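Local coordinates for hypothetical protein Atu2684 (Agrobacterium tumefaciens, PDB 2AXO) that is of unknown function but belongs to the DUF1223 family of the thioredoxin clan and carries a disulfide of the CxxC type, at residues K70-G75 against G133-L138; N121-V126 against D139-E144. All coordinates share one frame; numbering follows the deposited sequence.

Interaction 1. Residues K70-G75 against G133-L138; sequences KGDVVG and GIYDRL
Y135 reaches from helix 131-143 to D72 and V73, which lead from the end of helix 58-70 into the edge strand 74-79 of a thioredoxin-like sheet. The contact has a tight apolar side and a polar, more open one. On the tight side V73 is buried, and its CG1 branch does all the touching: it sits 3.9 Å from CE1 of Y135, oblique to the ring, and 4.0 Å from CD1 of L138, whose side chain it meets at about a right angle. M67 of helix 58-70 packs against V73 and Y135 as well, so the two helices meet the residues leading into strand 74-79. With CG1 anti to the carbonyl carbon (chi1 -54°), V73 turns that methyl to helix 131-143.

The other side is looser, and there D72 and Y135 are both partly exposed. The D72 side chain and the Y135 ring approach from opposite directions, with carboxylate and ring planes 50° apart. K43 touches both residues. D72 OD2 only lies against the ring, oblique to it and 3.4 Å from CE1 of Y135. The hydrogen bond belongs to the other oxygen: D72 OD1 lies in the ring plane at its edge and uses its syn lone pair to accept a 2.6 Å bond from Y135 OH.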
# COMPACT_ATOMS: atom_id res chain seq x y z
N LYS A 70 27.68 -2.02 -12.47
CA LYS A 70 28.90 -2.55 -11.87
C LYS A 70 28.83 -4.07 -11.75
O LYS A 70 29.86 -4.75 -11.75
CB LYS A 70 29.16 -1.93 -10.50
CG LYS A 70 30.49 -2.36 -9.91
CD LYS A 70 31.00 -1.37 -8.89
CE LYS A 70 31.44 -0.08 -9.55
NZ LYS A 70 31.84 0.92 -8.51
N GLY A 71 27.62 -4.59 -11.62
CA GLY A 71 27.41 -6.02 -11.53
C GLY A 71 27.89 -6.72 -10.27
O GLY A 71 28.03 -7.94 -10.27
N ASP A 72 28.13 -5.98 -9.19
CA ASP A 72 28.60 -6.62 -7.97
C ASP A 72 27.48 -6.94 -6.98
O ASP A 72 27.73 -7.40 -5.87
CB ASP A 72 29.73 -5.81 -7.29
CG ASP A 72 29.32 -4.39 -6.91
OD1 ASP A 72 28.20 -3.96 -7.24
OD2 ASP A 72 30.14 -3.71 -6.26
N VAL A 73 26.25 -6.69 -7.41
CA VAL A 73 25.08 -7.01 -6.59
C VAL A 73 23.99 -7.51 -7.51
O VAL A 73 24.05 -7.31 -8.73
CB VAL A 73 24.54 -5.78 -5.81
CG1 VAL A 73 25.66 -5.15 -4.99
CG2 VAL A 73 23.94 -4.76 -6.76
N VAL A 74 23.01 -8.18 -6.93
CA VAL A 74 21.86 -8.67 -7.67
C VAL A 74 20.85 -7.55 -7.45
O VAL A 74 20.34 -7.39 -6.35
CB VAL A 74 21.31 -9.99 -7.07
CG1 VAL A 74 19.93 -10.29 -7.64
CG2 VAL A 74 22.27 -11.14 -7.38
N GLY A 75 20.60 -6.77 -8.50
CA GLY A 75 19.69 -5.65 -8.38
C GLY A 75 18.35 -5.86 -9.06
O GLY A 75 18.27 -6.34 -10.19
N GLY A 133 25.22 4.08 1.87
CA GLY A 133 24.61 3.29 2.92
C GLY A 133 24.35 1.85 2.53
O GLY A 133 24.59 0.94 3.31
N ILE A 134 23.85 1.64 1.32
CA ILE A 134 23.56 0.29 0.87
C ILE A 134 24.80 -0.58 0.81
O ILE A 134 24.81 -1.68 1.36
CB ILE A 134 22.83 0.30 -0.49
CG1 ILE A 134 23.47 1.32 -1.41
CG2 ILE A 134 21.36 0.62 -0.29
CD1 ILE A 134 22.66 1.60 -2.67
N TYR A 135 25.86 -0.10 0.16
CA TYR A 135 27.09 -0.88 0.09
C TYR A 135 27.71 -1.10 1.47
O TYR A 135 28.21 -2.19 1.75
CB TYR A 135 28.11 -0.20 -0.84
CG TYR A 135 27.92 -0.58 -2.30
CD1 TYR A 135 28.22 -1.86 -2.75
CD2 TYR A 135 27.42 0.34 -3.22
CE1 TYR A 135 28.03 -2.23 -4.08
CE2 TYR A 135 27.22 -0.01 -4.55
CZ TYR A 135 27.52 -1.30 -4.98
OH TYR A 135 27.32 -1.65 -6.30
N ASP A 136 27.68 -0.08 2.33
CA ASP A 136 28.24 -0.23 3.67
C ASP A 136 27.42 -1.24 4.47
O ASP A 136 27.96 -1.98 5.28
CB ASP A 136 28.28 1.11 4.42
CG ASP A 136 29.21 2.13 3.77
OD1 ASP A 136 30.26 1.73 3.22
OD2 ASP A 136 28.89 3.34 3.83
N ARG A 137 26.11 -1.26 4.23
CA ARG A 137 25.23 -2.19 4.92
C ARG A 137 25.53 -3.61 4.45
O ARG A 137 25.67 -4.52 5.26
CB ARG A 137 23.76 -1.86 4.64
CG ARG A 137 22.86 -1.79 5.88
CD ARG A 137 23.11 -2.94 6.85
NE ARG A 137 22.08 -3.03 7.89
CZ ARG A 137 22.15 -3.85 8.93
NH1 ARG A 137 23.19 -4.64 9.09
NH2 ARG A 137 21.16 -3.88 9.82
N LEU A 138 25.64 -3.79 3.14
CA LEU A 138 25.93 -5.11 2.58
C LEU A 138 27.25 -5.65 3.11
O LEU A 138 27.39 -6.85 3.35
CB LEU A 138 25.97 -5.05 1.05
CG LEU A 138 24.61 -4.81 0.39
CD1 LEU A 138 24.77 -4.70 -1.11
CD2 LEU A 138 23.67 -5.97 0.74

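Interaction 2. Residues N121-V126 against D139-E144; sequences NGRDHV and DAFKRE
F141, near the end of helix 131-143, points its ring at N121 and R123 in the turn after strand 117-120, and at D124 at the start of strand 124-127. The two strands form an antiparallel hairpin at one side of the mixed sheet of this thioredoxin-like fold, and R123 and D124 both lie opposite L120 in a classic beta bulge. The ring is met from different directions. Over one face runs R123, extended from CG to NE, sliding past F141 in the opposite direction, with its guanidinium plane turned 41° from that of the ring. Its CD makes a CH-pi contact 4.0 Å from the centroid of the F141 ring, 22° off the normal and shifted toward the rim. Nearer the backbone, CB of R123 comes within 3.7 Å of F141 CZ. The chain then lifts off the face, so that the charged end stands farther above the ring than CD does; NE makes a weak hydrogen bond to the backbone O of Q146, a residue that F141 also touches.

D124 approaches otherwise: its CB lies at the ring edge, near the plane. CG is anti to the backbone N (chi1 -161°), which leaves CB at the ring while the carboxylate pairs with R137 and accepts a weak hydrogen bond from the backbone N of H125. N121 is buried, and its side chain slides past F141 in the opposite direction. The outer end of the phenyl meets D124 at 4.1 Å, from F141 CZ to D124 CB.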
# COMPACT_ATOMS: atom_id res chain seq x y z
N ASN A 121 19.43 -7.74 1.08
CA ASN A 121 19.52 -9.15 1.46
C ASN A 121 18.24 -9.62 2.15
O ASN A 121 18.26 -10.58 2.92
CB ASN A 121 20.71 -9.41 2.41
CG ASN A 121 22.06 -9.29 1.73
OD1 ASN A 121 23.10 -9.52 2.36
ND2 ASN A 121 22.07 -8.93 0.45
N GLY A 122 17.14 -8.93 1.87
CA GLY A 122 15.88 -9.29 2.49
C GLY A 122 15.90 -9.13 4.01
O GLY A 122 14.96 -9.57 4.68
N ARG A 123 16.94 -8.48 4.53
CA ARG A 123 17.15 -8.29 5.97
C ARG A 123 16.88 -6.91 6.56
O ARG A 123 16.56 -6.80 7.74
CB ARG A 123 18.60 -8.66 6.34
CG ARG A 123 18.99 -10.12 6.18
CD ARG A 123 20.48 -10.31 6.46
NE ARG A 123 20.90 -11.70 6.33
CZ ARG A 123 20.75 -12.63 7.27
NH1 ARG A 123 20.19 -12.32 8.43
NH2 ARG A 123 21.15 -13.88 7.04
N ASP A 124 17.01 -5.85 5.76
CA ASP A 124 16.81 -4.50 6.27
C ASP A 124 16.44 -3.53 5.15
O ASP A 124 16.54 -3.87 3.97
CB ASP A 124 18.08 -4.02 6.97
CG ASP A 124 17.84 -2.84 7.91
OD1 ASP A 124 18.84 -2.27 8.39
OD2 ASP A 124 16.68 -2.51 8.17
N HIS A 125 16.04 -2.32 5.52
CA HIS A 125 15.66 -1.31 4.53
C HIS A 125 16.49 -0.05 4.68
O HIS A 125 17.02 0.25 5.75
CB HIS A 125 14.17 -0.98 4.68
CG HIS A 125 13.87 -0.06 5.83
ND1 HIS A 125 13.62 1.28 5.66
CD2 HIS A 125 13.83 -0.29 7.16
CE1 HIS A 125 13.43 1.85 6.84
NE2 HIS A 125 13.56 0.91 7.77
N VAL A 126 16.60 0.70 3.59
CA VAL A 126 17.36 1.94 3.55
C VAL A 126 16.83 2.81 2.42
O VAL A 126 16.19 2.31 1.50
CB VAL A 126 18.86 1.69 3.28
CG1 VAL A 126 19.50 0.96 4.45
CG2 VAL A 126 19.02 0.89 2.00
N ASP A 139 28.22 -4.76 3.27
CA ASP A 139 29.53 -5.14 3.77
C ASP A 139 29.42 -5.58 5.23
O ASP A 139 30.04 -6.56 5.64
CB ASP A 139 30.49 -3.95 3.67
CG ASP A 139 31.89 -4.29 4.10
OD1 ASP A 139 32.51 -5.18 3.47
OD2 ASP A 139 32.39 -3.67 5.07
N ALA A 140 28.62 -4.85 6.00
CA ALA A 140 28.40 -5.18 7.41
C ALA A 140 27.79 -6.57 7.52
O ALA A 140 28.12 -7.33 8.43
CB ALA A 140 27.49 -4.14 8.06
N PHE A 141 26.88 -6.89 6.60
CA PHE A 141 26.25 -8.20 6.61
C PHE A 141 27.29 -9.29 6.35
O PHE A 141 27.33 -10.29 7.07
CB PHE A 141 25.15 -8.30 5.54
CG PHE A 141 23.88 -7.58 5.90
CD1 PHE A 141 23.31 -7.74 7.16
CD2 PHE A 141 23.23 -6.79 4.96
CE1 PHE A 141 22.12 -7.10 7.48
CE2 PHE A 141 22.04 -6.15 5.28
CZ PHE A 141 21.48 -6.31 6.54
N LYS A 142 28.12 -9.08 5.33
CA LYS A 142 29.15 -10.06 4.98
C LYS A 142 30.11 -10.33 6.15
O LYS A 142 30.45 -11.48 6.42
CB LYS A 142 29.97 -9.57 3.78
CG LYS A 142 31.11 -10.51 3.38
CD LYS A 142 32.10 -9.84 2.44
CE LYS A 142 33.23 -10.79 2.04
NZ LYS A 142 33.96 -11.35 3.22
N ARG A 143 30.54 -9.26 6.81
CA ARG A 143 31.46 -9.36 7.94
C ARG A 143 30.86 -10.16 9.09
O ARG A 143 31.57 -10.66 9.97
CB ARG A 143 31.86 -7.96 8.43
CG ARG A 143 32.73 -7.18 7.43
CD ARG A 143 32.72 -5.67 7.70
NE ARG A 143 33.55 -5.26 8.84
CZ ARG A 143 34.88 -5.25 8.83
NH1 ARG A 143 35.55 -5.63 7.74
NH2 ARG A 143 35.55 -4.86 9.91
N GLU A 144 29.53 -10.29 9.09
CA GLU A 144 28.85 -11.04 10.13
C GLU A 144 28.38 -12.40 9.63
O GLU A 144 27.69 -13.13 10.33
CB GLU A 144 27.65 -10.24 10.66
CG GLU A 144 28.02 -9.11 11.61
CD GLU A 144 28.76 -9.60 12.84
OE1 GLU A 144 28.42 -10.70 13.33
OE2 GLU A 144 29.66 -8.90 13.33

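Both contacts hold helix 131-143 to the same four-stranded sheet, but at its two edges: interaction 1 reaches the residues leading into edge strand 74-79, interaction 2 the turn leading into edge strand 124-127. Each is partly buried, with two buried residues among its four touching ones, and their buried areas are nearly equal. The chemistry differs: interaction 1 joins aliphatic packing to a tyrosine-carboxylate hydrogen bond, while interaction 2 has no hydrogen bond between its segments and depends on one aromatic ring. Between them, R137 NH2 forms a salt bridge with D124 OD1, I134 packs on V126 and L138 on N121, making the two contacts continuous along the helix.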